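Local coordinates for thioesterase domain-containing protein (Pseudomonas aeruginosa, PDB 3F1T) that probably hydrolyses acyl-CoA thioesters, although its own substrate is not established, at residues Leu35-Pro40 / Thr60-Thr65; Leu39-Ala44 / Glu95-Val100; Gly68-Cys73 / Gly102-Tyr107. One frame throughout, in Å; residues are numbered along the deposited sequence. Where two conformers were deposited one is given.

Contact 1. Residues Leu35-Pro40 / Thr60-Thr65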
loop_
_atom_site.group_PDB
_atom_site.type_symbol
_atom_site.label_atom_id
_atom_site.label_comp_id
_atom_site.label_asym_id
_atom_site.label_seq_id
_atom_site.Cartn_x
_atom_site.Cartn_y
_atom_site.Cartn_z
ATOM N N LEU B 35 -4.222 21.362 -0.498
ATOM C CA LEU B 35 -2.881 21.924 -0.413
ATOM C C LEU B 35 -2.070 21.545 -1.655
ATOM O O LEU B 35 -2.071 20.391 -2.070
ATOM C CB LEU B 35 -2.177 21.416 0.854
ATOM C CG LEU B 35 -0.733 21.876 1.027
ATOM C CD1 LEU B 35 -0.698 23.266 1.654
ATOM C CD2 LEU B 35 0.089 20.888 1.844
ATOM N N THR B 36 -1.391 22.524 -2.246
ATOM C CA THR B 36 -0.520 22.303 -3.398
ATOM C C THR B 36 0.915 22.750 -3.096
ATOM O O THR B 36 1.166 23.909 -2.767
ATOM C CB THR B 36 -1.026 23.059 -4.654
ATOM O OG1 THR B 36 -2.410 22.760 -4.860
ATOM C CG2 THR B 36 -0.247 22.647 -5.885
ATOM N N LEU B 37 1.854 21.829 -3.260
ATOM C CA LEU B 37 3.266 22.146 -3.202
ATOM C C LEU B 37 3.862 22.029 -4.593
ATOM O O LEU B 37 3.381 21.253 -5.417
ATOM C CB LEU B 37 3.988 21.172 -2.257
ATOM C CG LEU B 37 4.174 21.595 -0.802
ATOM C CD1 LEU B 37 2.840 21.872 -0.155
ATOM C CD2 LEU B 37 4.963 20.561 -0.010
ATOM N N ARG B 38 5.053 22.587 -4.746
ATOM C CA ARG B 38 5.818 22.438 -5.953
ATOM C C ARG B 38 7.266 22.010 -5.661
ATOM O O ARG B 38 7.925 22.573 -4.798
ATOM C CB ARG B 38 5.784 23.738 -6.758
ATOM C CG ARG B 38 6.560 23.660 -8.048
ATOM C CD ARG B 38 6.795 25.026 -8.635
ATOM N NE ARG B 38 7.746 25.810 -7.852
ATOM C CZ ARG B 38 8.308 26.931 -8.296
ATOM N NH1 ARG B 38 8.103 27.320 -9.542
ATOM N NH2 ARG B 38 9.089 27.646 -7.506
ATOM N N LEU B 39 7.762 21.063 -6.453
ATOM C CA LEU B 39 9.178 20.736 -6.514
ATOM C C LEU B 39 9.785 21.250 -7.828
ATOM O O LEU B 39 9.503 20.713 -8.892
ATOM C CB LEU B 39 9.336 19.221 -6.409
ATOM C CG LEU B 39 10.662 18.557 -6.792
ATOM C CD1 LEU B 39 11.704 18.813 -5.697
ATOM C CD2 LEU B 39 10.436 17.057 -6.972
ATOM N N PRO B 40 10.672 22.258 -7.748
ATOM C CA PRO B 40 11.390 22.731 -8.937
ATOM C C PRO B 40 12.358 21.670 -9.475
ATOM O O PRO B 40 13.153 21.118 -8.716
ATOM C CB PRO B 40 12.164 23.953 -8.419
ATOM C CG PRO B 40 12.335 23.711 -6.978
ATOM C CD PRO B 40 11.134 22.924 -6.516
ATOM N N THR B 60 8.712 11.387 -3.909
ATOM C CA THR B 60 8.266 10.834 -2.633
ATOM C C THR B 60 8.248 11.896 -1.551
ATOM O O THR B 60 7.321 11.961 -0.743
ATOM C CB THR B 60 9.194 9.693 -2.142
ATOM O OG1 THR B 60 9.041 8.562 -2.998
ATOM C CG2 THR B 60 8.842 9.291 -0.704
ATOM N N THR B 61 9.383 12.561 -1.374
ATOM C CA THR B 61 9.462 13.635 -0.402
ATOM C C THR B 61 8.373 14.667 -0.663
ATOM O O THR B 61 7.704 15.112 0.261
ATOM C CB THR B 61 10.836 14.332 -0.454
ATOM O OG1 THR B 61 11.864 13.380 -0.139
ATOM C CG2 THR B 61 10.880 15.465 0.550
ATOM N N LEU B 62 8.232 15.085 -1.918
ATOM C CA LEU B 62 7.224 16.081 -2.281
ATOM C C LEU B 62 5.870 15.623 -1.766
ATOM O O LEU B 62 5.141 16.382 -1.118
ATOM C CB LEU B 62 7.186 16.287 -3.801
ATOM C CG LEU B 62 5.958 17.029 -4.353
ATOM C CD1 LEU B 62 5.930 18.489 -3.871
ATOM C CD2 LEU B 62 5.886 16.940 -5.867
HETATM N N MSE B 63 5.612 14.328 -1.909
HETATM C CA MSE B 63 4.261 13.793 -1.739
HETATM C C MSE B 63 3.984 13.329 -0.316
HETATM O O MSE B 63 2.871 13.484 0.190
HETATM C CB MSE B 63 4.020 12.646 -2.718
HETATM C CG MSE B 63 3.933 13.105 -4.148
HETATM SE SE MSE B 63 2.660 14.532 -4.423
HETATM C CE MSE B 63 1.178 13.934 -3.293
ATOM N N ASP B 64 5.002 12.780 0.334
ATOM C CA ASP B 64 5.005 12.647 1.785
ATOM C C ASP B 64 4.798 13.987 2.461
ATOM O O ASP B 64 3.994 14.096 3.380
ATOM C CB ASP B 64 6.303 12.000 2.290
ATOM C CG ASP B 64 6.264 11.714 3.776
ATOM O OD1 ASP B 64 5.163 11.520 4.329
ATOM O OD2 ASP B 64 7.323 11.767 4.414
ATOM N N THR B 65 5.586 14.989 2.062
ATOM C CA THR B 65 5.481 16.353 2.619
ATOM C C THR B 65 4.128 17.012 2.344
ATOM O O THR B 65 3.513 17.598 3.234
ATOM C CB THR B 65 6.565 17.273 2.045
ATOM O OG1 THR B 65 7.856 16.723 2.324
ATOM C CG2 THR B 65 6.465 18.675 2.646
#
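Strand 35-39 and helix 60-65 run nearly antiparallel, at 161° between their directions, and their axes come within 9.0 Å; the nearest backbone pair is Leu-39 and Leu-62, with CA atoms 6.6 Å apart. This is the centre of the hot-dog fold, in which the curved antiparallel sheet wraps around the long helix 56-70. Leu-62 reaches the strand with its CG anti to the backbone N (chi1 165°), and its two methyls divide the strand between them. CD1 lies over the backbone, with Leu-37 CB at 3.7 Å, and rests near the Arg-38 to Leu-39 peptide, 4.1 Å from Leu-39 N. CD2 turns to the next inward-facing side chain and approaches Leu-39 CB to 4.2 Å. About one helical turn on, Thr-65 crosses Leu-37 nearly at a right angle, and its CG2 meets Leu-37 CD2 at 3.6 Å. The torsion of Thr-65 (chi1 -58°) sets CG2 anti to the backbone N and leaves OG1 beside that N, where it donates to Thr-61 O over 2.6 Å from above the carbonyl plane. The same carbonyl also accepts from Thr-65 N. Beyond the contact, Leu-37 packs on Val-27 and Thr-66, while Thr-60 and Asp-64 meet the second subunit. No hydrogen bond joins strand to helix: the threonine spends its hydroxyl within the helix and offers the sheet a methyl, so the interface rests on side-chain packing, chiefly of methyls and methylenes.

Contact 2. Residues Leu39-Ala44 / Glu95-Val100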
loop_
_atom_site.group_PDB
_atom_site.type_symbol
_atom_site.label_atom_id
_atom_site.label_comp_id
_atom_site.label_asym_id
_atom_site.label_seq_id
_atom_site.Cartn_x
_atom_site.Cartn_y
_atom_site.Cartn_z
ATOM N N LEU B 39 7.762 21.063 -6.453
ATOM C CA LEU B 39 9.178 20.736 -6.514
ATOM C C LEU B 39 9.785 21.250 -7.828
ATOM O O LEU B 39 9.503 20.713 -8.892
ATOM C CB LEU B 39 9.336 19.221 -6.409
ATOM C CG LEU B 39 10.662 18.557 -6.792
ATOM C CD1 LEU B 39 11.704 18.813 -5.697
ATOM C CD2 LEU B 39 10.436 17.057 -6.972
ATOM N N PRO B 40 10.672 22.258 -7.748
ATOM C CA PRO B 40 11.390 22.731 -8.937
ATOM C C PRO B 40 12.358 21.670 -9.475
ATOM O O PRO B 40 13.153 21.118 -8.716
ATOM C CB PRO B 40 12.164 23.953 -8.419
ATOM C CG PRO B 40 12.335 23.711 -6.978
ATOM C CD PRO B 40 11.134 22.924 -6.516
ATOM N N TYR B 41 12.268 21.355 -10.760
ATOM C CA TYR B 41 12.980 20.190 -11.290
ATOM C C TYR B 41 14.507 20.266 -11.171
ATOM O O TYR B 41 15.161 19.252 -10.939
ATOM C CB TYR B 41 12.540 19.857 -12.724
ATOM C CG TYR B 41 13.111 20.754 -13.797
ATOM C CD1 TYR B 41 14.378 20.513 -14.331
ATOM C CD2 TYR B 41 12.335 21.754 -14.375
ATOM C CE1 TYR B 41 14.869 21.270 -15.380
ATOM C CE2 TYR B 41 12.827 22.532 -15.404
ATOM C CZ TYR B 41 14.088 22.275 -15.916
ATOM O OH TYR B 41 14.580 23.034 -16.955
ATOM N N SER B 42 15.065 21.471 -11.270
ATOM C CA SER B 42 16.513 21.640 -11.240
ATOM C C SER B 42 17.125 21.113 -9.949
ATOM O O SER B 42 18.293 20.746 -9.912
ATOM C CB SER B 42 16.889 23.110 -11.421
ATOM O OG SER B 42 16.147 23.929 -10.530
ATOM N N GLN B 43 16.308 20.992 -8.911
ATOM C CA GLN B 43 16.814 20.682 -7.574
ATOM C C GLN B 43 16.818 19.181 -7.257
ATOM O O GLN B 43 17.332 18.760 -6.220
ATOM C CB GLN B 43 16.030 21.473 -6.522
ATOM C CG GLN B 43 16.241 22.987 -6.643
ATOM C CD GLN B 43 17.683 23.394 -6.381
ATOM O OE1 GLN B 43 18.463 23.620 -7.312
ATOM N NE2 GLN B 43 18.057 23.447 -5.106
ATOM N N ALA B 44 16.376 18.373 -8.222
ATOM C CA ALA B 44 16.141 16.951 -7.985
ATOM C C ALA B 44 16.637 16.067 -9.127
ATOM O O ALA B 44 16.163 14.947 -9.283
ATOM C CB ALA B 44 14.682 16.701 -7.737
ATOM N N GLU B 95 7.723 13.899 -16.967
ATOM C CA GLU B 95 8.394 14.561 -18.093
ATOM C C GLU B 95 9.633 15.302 -17.622
ATOM O O GLU B 95 9.628 15.901 -16.545
ATOM C CB GLU B 95 7.457 15.545 -18.786
ATOM C CG GLU B 95 6.257 14.899 -19.442
ATOM C CD GLU B 95 5.141 15.892 -19.707
ATOM O OE1 GLU B 95 5.389 16.877 -20.442
ATOM O OE2 GLU B 95 4.033 15.719 -19.141
ATOM N N PRO B 96 10.720 15.234 -18.404
ATOM C CA PRO B 96 11.933 15.956 -18.035
ATOM C C PRO B 96 11.793 17.468 -18.205
ATOM O O PRO B 96 10.904 17.928 -18.909
ATOM C CB PRO B 96 12.989 15.392 -18.995
ATOM C CG PRO B 96 12.214 14.838 -20.145
ATOM C CD PRO B 96 10.936 14.334 -19.553
ATOM N N HIS B 97 12.604 18.224 -17.471
ATOM C CA HIS B 97 12.625 19.687 -17.573
ATOM C C HIS B 97 11.283 20.335 -17.256
ATOM O O HIS B 97 10.960 21.396 -17.792
ATOM C CB HIS B 97 13.114 20.141 -18.961
ATOM C CG HIS B 97 14.478 19.639 -19.317
ATOM N ND1 HIS B 97 14.680 18.602 -20.206
ATOM C CD2 HIS B 97 15.707 20.011 -18.884
ATOM C CE1 HIS B 97 15.977 18.368 -20.316
ATOM N NE2 HIS B 97 16.622 19.221 -19.538
ATOM N N LYS B 98 10.521 19.721 -16.354
ATOM C CA LYS B 98 9.256 20.299 -15.917
ATOM C C LYS B 98 9.090 20.167 -14.412
ATOM O O LYS B 98 9.389 19.124 -13.838
ATOM C CB LYS B 98 8.077 19.647 -16.647
ATOM C CG LYS B 98 7.743 20.296 -18.002
ATOM C CD LYS B 98 6.556 19.625 -18.673
ATOM C CE LYS B 98 6.515 19.973 -20.144
ATOM N NZ LYS B 98 5.458 19.215 -20.891
ATOM N N ASP B 99 8.677 21.251 -13.763
ATOM C CA ASP B 99 8.409 21.216 -12.325
ATOM C C ASP B 99 7.340 20.177 -12.004
ATOM O O ASP B 99 6.395 19.993 -12.776
ATOM C CB ASP B 99 7.971 22.586 -11.817
ATOM C CG ASP B 99 9.126 23.558 -11.686
ATOM O OD1 ASP B 99 10.304 23.139 -11.819
ATOM O OD2 ASP B 99 8.854 24.738 -11.388
ATOM N N VAL B 100 7.450 19.560 -10.826
ATOM C CA VAL B 100 6.421 18.632 -10.347
ATOM C C VAL B 100 5.585 19.245 -9.230
ATOM O O VAL B 100 6.120 19.713 -8.215
ATOM C CB VAL B 100 7.029 17.276 -9.869
ATOM C CG1 VAL B 100 5.923 16.267 -9.535
ATOM C CG2 VAL B 100 7.957 16.710 -10.926
#
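An antiparallel bridge, the hydrogen-bonded pair Leu-39 and Val-100, closes the ladder between strands 34-39 and 100-109 before the two segments part into a 3-10 turn (41-43) and an irregular loop. Leu-39 N donates to Val-100 O over 2.8 Å, almost straight and nearly along the C=O axis; the return bond, from Val-100 N to Leu-39 O, is 3.0 Å long and lies in the carbonyl plane. Both side chains lie on the sheet face that packs against helix 56-70. Just past the bridge a side chain takes over the pairing. With CG anti to its carbonyl carbon, Asp-99 brings OD1 to Tyr-41 N, which donates at 2.9 Å from above the carboxylate plane; OD2 has a long, weak ion pair with Arg-38. On the loop itself Lys-98 NZ makes a very short salt bridge of 2.4 Å to the syn lone pair of Glu-95 OE1, and it is shared with Asp-123. Lys-98 O accepts from Gln-122, and the ring of His-97 is tied through NE2 to the backbone O of Glu-50. Tyr-41, with CG in the crowded position between N and carbonyl carbon (chi1 77°), lays its ring against the peptide from His-97 to Lys-98. His-97 adopts a left-handed backbone conformation, and its CA sits over that ring face, 3.4 Å from the centroid of the Tyr-41 ring and 12° off the normal.

Contact 3. Residues Gly68-Cys73 / Gly102-Tyr107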
loop_
_atom_site.group_PDB
_atom_site.type_symbol
_atom_site.label_atom_id
_atom_site.label_comp_id
_atom_site.label_asym_id
_atom_site.label_seq_id
_atom_site.Cartn_x
_atom_site.Cartn_y
_atom_site.Cartn_z
ATOM N N GLY B 68 1.469 15.260 4.559
ATOM C CA GLY B 68 1.691 15.709 5.933
ATOM C C GLY B 68 1.155 17.106 6.165
ATOM O O GLY B 68 0.427 17.364 7.143
ATOM N N ILE B 69 1.498 18.027 5.270
ATOM C CA ILE B 69 1.175 19.424 5.524
ATOM C C ILE B 69 -0.296 19.738 5.270
ATOM O O ILE B 69 -0.840 20.708 5.796
ATOM C CB ILE B 69 2.089 20.355 4.717
ATOM C CG1 ILE B 69 3.528 20.241 5.226
ATOM C CG2 ILE B 69 1.616 21.792 4.837
ATOM C CD1 ILE B 69 4.489 21.194 4.532
ATOM N N SER B 70 -0.942 18.913 4.461
ATOM C CA SER B 70 -2.356 19.103 4.153
ATOM C C SER B 70 -3.248 18.895 5.364
ATOM O O SER B 70 -4.392 19.355 5.380
ATOM C CB SER B 70 -2.793 18.177 3.013
ATOM O OG SER B 70 -2.983 16.856 3.480
ATOM N N THR B 71 -2.686 18.340 6.434
ATOM C CA THR B 71 -3.407 18.257 7.704
ATOM C C THR B 71 -3.761 19.639 8.242
ATOM O O THR B 71 -4.678 19.763 9.047
ATOM C CB THR B 71 -2.607 17.491 8.783
ATOM O OG1 THR B 71 -1.361 18.158 9.021
ATOM C CG2 THR B 71 -2.319 16.080 8.331
ATOM N N VAL B 72 -3.023 20.674 7.821
ATOM C CA VAL B 72 -3.283 22.030 8.296
ATOM C C VAL B 72 -4.682 22.436 7.869
ATOM O O VAL B 72 -5.326 23.270 8.513
ATOM C CB VAL B 72 -2.253 23.083 7.796
ATOM C CG1 VAL B 72 -0.827 22.714 8.203
ATOM C CG2 VAL B 72 -2.363 23.307 6.277
ATOM N N CYS B 73 -5.190 21.770 6.841
ATOM C CA CYS B 73 -6.455 22.164 6.255
ATOM C C CYS B 73 -7.595 21.785 7.162
ATOM O O CYS B 73 -8.718 22.214 6.941
ATOM C CB CYS B 73 -6.657 21.517 4.891
ATOM S SG CYS B 73 -5.412 22.005 3.680
ATOM N N GLY B 102 2.574 18.713 -6.295
ATOM C CA GLY B 102 1.880 17.742 -5.474
ATOM C C GLY B 102 0.633 18.389 -4.934
ATOM O O GLY B 102 0.660 19.557 -4.585
ATOM N N PHE B 103 -0.485 17.664 -4.968
ATOM C CA PHE B 103 -1.710 18.098 -4.306
ATOM C C PHE B 103 -2.182 17.020 -3.331
ATOM O O PHE B 103 -2.010 15.826 -3.589
ATOM C CB PHE B 103 -2.804 18.370 -5.336
ATOM C CG PHE B 103 -4.161 18.594 -4.731
ATOM C CD1 PHE B 103 -5.049 17.544 -4.581
ATOM C CD2 PHE B 103 -4.501 19.832 -4.215
ATOM C CE1 PHE B 103 -6.265 17.721 -3.943
ATOM C CE2 PHE B 103 -5.734 20.032 -3.620
ATOM C CZ PHE B 103 -6.618 18.969 -3.482
ATOM N N ALA B 104 -2.683 17.445 -2.172
ATOM C CA ALA B 104 -3.361 16.527 -1.262
ATOM C C ALA B 104 -4.548 17.160 -0.554
ATOM O O ALA B 104 -4.565 18.368 -0.280
ATOM C CB ALA B 104 -2.389 15.953 -0.248
ATOM N N GLU B 105 -5.457 16.307 -0.107
ATOM C CA GLU B 105 -6.668 16.747 0.548
ATOM C C GLU B 105 -7.001 15.699 1.611
ATOM O O GLU B 105 -7.009 14.512 1.311
ATOM C CB GLU B 105 -7.797 16.807 -0.486
ATOM C CG GLU B 105 -9.104 17.404 0.053
ATOM C CD GLU B 105 -10.230 17.399 -0.990
ATOM O OE1 GLU B 105 -10.331 16.409 -1.775
ATOM O OE2 GLU B 105 -11.030 18.371 -0.993
ATOM N N CYS B 106 -7.227 16.130 2.851
ATOM C CA CYS B 106 -7.736 15.241 3.903
ATOM C C CYS B 106 -9.149 14.761 3.603
ATOM O O CYS B 106 -10.021 15.565 3.285
ATOM C CB CYS B 106 -7.709 15.939 5.260
ATOM S SG CYS B 106 -6.076 16.512 5.709
ATOM N N TYR B 107 -9.371 13.449 3.676
ATOM C CA TYR B 107 -10.683 12.888 3.363
ATOM C C TYR B 107 -11.333 12.196 4.569
ATOM O O TYR B 107 -12.551 11.974 4.587
ATOM C CB TYR B 107 -10.604 11.944 2.158
ATOM C CG TYR B 107 -9.814 10.680 2.404
ATOM C CD1 TYR B 107 -10.427 9.541 2.921
ATOM C CD2 TYR B 107 -8.467 10.603 2.079
ATOM C CE1 TYR B 107 -9.702 8.410 3.204
ATOM C CE2 TYR B 107 -7.748 9.431 2.280
ATOM C CZ TYR B 107 -8.392 8.320 2.771
ATOM O OH TYR B 107 -7.685 7.161 2.994
#
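Ser-70, Ala-104 and Cys-106 form the heart of this buried contact, where the C-terminal part of helix 56-70 and the 3-10 turn 71-73 lie against strand 102-107. Ala-104 and Cys-106, two residues apart on the strand, both point their CB toward the helix. The side chain of Ser-70 stands over Ala-104, its CB 3.7 Å from Ala-104 O and its OG 3.9 Å from Ala-104 CB. Cys-106 has SG anti to its carbonyl carbon (chi1 -57°), which carries the sulfur up to the backbone of Ser-70 and Thr-71, 3.3 Å from Ser-70 O and 3.8 Å from Thr-71 CA. That Ser-70 carbonyl is already engaged, accepting from Cys-73 N over 2.9 Å in the 3-10 turn. No hydrogen bond links the two segments, and the two hydroxyls, of Ser-70 and Thr-71, find their partners elsewhere. Ser-70 OG, placed between N and carbonyl carbon by chi1 78°, is hydrogen-bonded to Cys-67 O one turn back and to the hydroxyl of Thr-116 on the adjoining strand, which fixes the rotation of the serine. Thr-71 faces away from the strand, and its OG1 donates to Gly-68 O at 2.7 Å, nearly along the C=O axis, while Thr-71 N reaches the same oxygen only weakly. Farther out, Ile-114 of strand 113-121 packs on both Thr-71 and Cys-106. Ile-69 and Val-72 meet helix 4-15 instead, so this end of helix 56-70 lies between the sheet and the N-terminal helix, with Leu-35 of strand 34-39 against Ile-69 and Ser-70.

Contacts 1 and 3 are both buried and both set helix 56-70 on the sheet, the first against strand 34-39 near the centre of the chain, the second against its neighbour 100-109 near the helix's C-terminal part. Neither has a hydrogen bond across it, but the side chains of contact 1 meet through aliphatic carbons, whereas contact 3 brings a serine and a cysteine close to backbone oxygens. The two strands are paired through Leu-35 O with Ala-104 N and Leu-37 O with Gly-102 N. Contact 2 continues that pairing toward the surface, adding cross-segment hydrogen bonds and a tyrosine ring packed on backbone to a buried Leu-39/Val-100 pair, with a salt bridge within the 95-100 loop.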